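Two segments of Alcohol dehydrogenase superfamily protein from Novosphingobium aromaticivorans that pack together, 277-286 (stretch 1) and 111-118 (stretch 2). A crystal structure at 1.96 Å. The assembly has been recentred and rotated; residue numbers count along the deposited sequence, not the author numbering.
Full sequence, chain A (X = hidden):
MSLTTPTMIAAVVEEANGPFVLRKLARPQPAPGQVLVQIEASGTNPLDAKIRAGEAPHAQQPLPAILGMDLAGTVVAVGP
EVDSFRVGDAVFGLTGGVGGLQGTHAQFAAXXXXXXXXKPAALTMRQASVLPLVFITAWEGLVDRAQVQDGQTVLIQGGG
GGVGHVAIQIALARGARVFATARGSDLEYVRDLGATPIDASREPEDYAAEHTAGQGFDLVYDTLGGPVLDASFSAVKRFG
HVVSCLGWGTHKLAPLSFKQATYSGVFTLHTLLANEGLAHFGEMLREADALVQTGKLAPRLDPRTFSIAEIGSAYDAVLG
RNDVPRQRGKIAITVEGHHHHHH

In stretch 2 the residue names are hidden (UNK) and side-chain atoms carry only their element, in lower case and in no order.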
# COMPACT_ATOMS: atom_id res chain seq x y z
N GLY A 277 -11.50 8.38 -5.88
CA GLY A 277 -11.63 9.82 -5.83
C GLY A 277 -10.31 10.52 -6.11
O GLY A 277 -10.10 11.66 -5.69
N LEU A 278 -9.42 9.84 -6.82
CA LEU A 278 -8.10 10.39 -7.15
C LEU A 278 -8.19 11.73 -7.87
O LEU A 278 -7.39 12.63 -7.62
CB LEU A 278 -7.31 9.41 -8.02
CG LEU A 278 -6.18 8.63 -7.33
CD1 LEU A 278 -6.72 7.89 -6.12
CD2 LEU A 278 -5.55 7.67 -8.33
N ALA A 279 -9.16 11.85 -8.78
CA ALA A 279 -9.33 13.08 -9.54
C ALA A 279 -9.65 14.29 -8.66
O ALA A 279 -9.29 15.42 -8.99
CB ALA A 279 -10.43 12.89 -10.58
N HIS A 280 -10.34 14.05 -7.55
CA HIS A 280 -10.71 15.13 -6.64
C HIS A 280 -9.46 15.83 -6.08
O HIS A 280 -9.50 17.02 -5.76
CB HIS A 280 -11.56 14.57 -5.49
CG HIS A 280 -12.15 15.61 -4.60
ND1 HIS A 280 -12.84 16.70 -5.08
CD2 HIS A 280 -12.19 15.71 -3.25
CE1 HIS A 280 -13.28 17.43 -4.07
NE2 HIS A 280 -12.90 16.85 -2.95
N PHE A 281 -8.36 15.10 -5.96
CA PHE A 281 -7.12 15.67 -5.44
C PHE A 281 -6.59 16.78 -6.34
O PHE A 281 -6.37 17.90 -5.87
CB PHE A 281 -6.06 14.59 -5.25
CG PHE A 281 -6.08 13.96 -3.88
CD1 PHE A 281 -7.24 13.95 -3.12
CD2 PHE A 281 -4.93 13.39 -3.36
CE1 PHE A 281 -7.26 13.39 -1.84
CE2 PHE A 281 -4.93 12.82 -2.09
CZ PHE A 281 -6.10 12.82 -1.33
N GLY A 282 -6.37 16.47 -7.61
CA GLY A 282 -5.88 17.47 -8.54
C GLY A 282 -6.85 18.64 -8.62
O GLY A 282 -6.44 19.79 -8.79
N GLU A 283 -8.13 18.35 -8.51
CA GLU A 283 -9.15 19.39 -8.57
C GLU A 283 -9.00 20.35 -7.39
O GLU A 283 -9.04 21.57 -7.58
CB GLU A 283 -10.55 18.77 -8.56
CG GLU A 283 -10.91 18.01 -9.83
CD GLU A 283 -10.81 18.88 -11.07
OE1 GLU A 283 -9.71 19.00 -11.64
OE2 GLU A 283 -11.85 19.45 -11.48
N MSE A 284 -8.81 19.82 -6.19
CA MSE A 284 -8.65 20.66 -5.01
C MSE A 284 -7.37 21.51 -5.14
O MSE A 284 -7.36 22.67 -4.75
CB MSE A 284 -8.61 19.82 -3.72
CG MSE A 284 -9.97 19.30 -3.23
SE MSE A 284 -9.95 18.45 -1.61
CE MSE A 284 -9.22 16.85 -2.12
N LEU A 285 -6.31 20.92 -5.69
CA LEU A 285 -5.06 21.66 -5.84
C LEU A 285 -5.19 22.78 -6.87
O LEU A 285 -4.43 23.74 -6.87
CB LEU A 285 -3.92 20.70 -6.21
CG LEU A 285 -3.59 19.70 -5.09
CD1 LEU A 285 -2.44 18.80 -5.51
CD2 LEU A 285 -3.23 20.45 -3.81
N ARG A 286 -6.18 22.65 -7.76
CA ARG A 286 -6.45 23.67 -8.76
C ARG A 286 -7.12 24.84 -8.04
O ARG A 286 -6.92 26.00 -8.40
CB ARG A 286 -7.38 23.11 -9.84
CG ARG A 286 -6.67 22.85 -11.15
CD ARG A 286 -7.17 21.58 -11.79
NE ARG A 286 -6.04 20.75 -12.16
CZ ARG A 286 -6.02 19.42 -12.10
NH1 ARG A 286 -7.09 18.74 -11.70
NH2 ARG A 286 -4.92 18.78 -12.45
N UNK A 111 3.96 9.34 -11.01
CA UNK A 111 2.69 9.69 -10.38
C UNK A 111 1.48 9.72 -11.30
O UNK A 111 1.57 10.18 -12.44
c UNK A 111 1.50 11.41 -8.97
c UNK A 111 3.98 11.11 -8.76
c UNK A 111 2.79 11.08 -9.71
N UNK A 112 0.35 9.25 -10.78
CA UNK A 112 -0.91 9.25 -11.52
C UNK A 112 -1.24 10.72 -11.78
O UNK A 112 -1.34 11.51 -10.83
o UNK A 112 -3.86 7.34 -11.50
o UNK A 112 -3.84 9.49 -11.95
c UNK A 112 -2.01 8.60 -10.68
c UNK A 112 -3.33 8.47 -11.43
N UNK A 113 -1.40 11.07 -13.05
CA UNK A 113 -1.68 12.45 -13.45
C UNK A 113 -2.81 13.12 -12.68
O UNK A 113 -2.77 14.32 -12.42
c UNK A 113 -1.98 12.50 -14.95
N UNK A 114 -3.82 12.34 -12.29
CA UNK A 114 -4.97 12.87 -11.56
C UNK A 114 -4.63 13.50 -10.21
O UNK A 114 -5.38 14.34 -9.71
n UNK A 114 -6.57 6.66 -11.63
n UNK A 114 -6.79 8.89 -12.13
c UNK A 114 -7.34 7.71 -11.86
c UNK A 114 -6.00 11.77 -11.37
c UNK A 114 -6.64 11.29 -12.67
n UNK A 114 -8.66 7.58 -11.85
c UNK A 114 -7.55 10.10 -12.42
N UNK A 115 -3.51 13.08 -9.63
CA UNK A 115 -3.08 13.60 -8.33
C UNK A 115 -2.33 14.92 -8.45
O UNK A 115 -2.11 15.61 -7.45
c UNK A 115 -1.67 10.32 -6.70
c UNK A 115 -3.86 11.45 -6.20
c UNK A 115 -2.17 12.58 -7.65
c UNK A 115 -2.77 11.23 -7.24
N UNK A 116 -1.94 15.28 -9.67
CA UNK A 116 -1.18 16.50 -9.91
C UNK A 116 -1.96 17.69 -10.43
O UNK A 116 -3.03 17.56 -11.02
c UNK A 116 1.84 15.91 -9.27
c UNK A 116 -0.04 16.20 -10.88
c UNK A 116 1.94 14.86 -11.54
c UNK A 116 1.04 15.25 -10.39
N UNK A 117 -1.37 18.87 -10.21
CA UNK A 117 -1.93 20.13 -10.66
C UNK A 117 -0.74 21.04 -10.95
O UNK A 117 0.30 20.93 -10.30
c UNK A 117 -2.81 20.75 -9.58
N UNK A 118 -0.88 21.92 -11.94
CA UNK A 118 0.20 22.82 -12.28
C UNK A 118 0.60 23.60 -11.04
O UNK A 118 -0.25 23.99 -10.24
c UNK A 118 -0.24 23.79 -13.39
o UNK A 118 -0.50 23.10 -14.59
O HOH W 1 -4.71 16.40 -12.64
O HOH W 2 -7.59 15.60 -11.08
O HOH W 3 -3.58 21.58 -13.41

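Position 111 carries three carbons, one bearing the other two at the beta position, and none comes near the helix of stretch 1. A fork at CB without oxygen is Val 111.

Position 112 has two carbons, the second ending in two oxygens, one of which lies 3.6 Å from CD2 of Leu 278. A short carboxylate is Asp 112; its OD1 accepts the backbone N of position 114 at 2.9 Å.

Position 113 shows a single carbon, pointing away from stretch 1. That is Ala 113.

Position 114 extends through three carbons and a nitrogen to a carbon holding two more nitrogens, a guanidinium; CD2 of Leu 278 sits over one face, 3.6 Å from one of the terminal nitrogens. This is Arg 114. Its NE meets Asp 112 OD1 at 3.0 Å and its NH2 meets Asp 112 OD2 at 2.8 Å, a two-pronged salt bridge that steadies the group.

Position 115 has four carbons forked at the second. Its CB points sideways, but the end reaches the helix: one branch carbon is 3.8 Å from CG of Leu 278 and 3.6 Å from CD2 of Phe 281. The fork makes it Leu 115.

Position 116 repeats the same four-carbon fork, yet its CB points away. What it offers the helix is backbone, with O 3.8 Å from CA of Gly 282. It is Leu 116.

Position 117 has one carbon, directed toward the helix; it lies 3.5 Å from CB of Leu 285 and 3.8 Å from O of Gly 282. A lone carbon is Ala 117.

Position 118 has one carbon and one oxygen, set sideways without direct contact, so Ser 118. Its N donates to water 3 at 3.1 Å, and Arg 286 NE donates to the same water at 2.9 Å.

The rule here is close backbone approach with apolar pegs beside it. Gly 282 lets the chains meet, its CA 4.8 Å from CA of Leu 115; a CB there would fall 2.5 Å from O of Arg 114 and 2.9 Å from O of Leu 116. The absent side chain leaves room for a weak hydrogen bond from Gly 282 N to Arg 114 O at 3.2 Å. Leu 115 and Ala 117 supply the greasy contacts, while water 2 lies 2.7 Å from Ala 279 O and 2.9 Å from Arg 114 O, placed between the two backbones. Arg 286 adds a close approach, its NH2 2.7 Å from Leu 116 O. The helix and the final strand run in similar directions, 24° apart; the two stretches together bury 495 Å².

Stretch 2, residues 111-118: VDARLLAS
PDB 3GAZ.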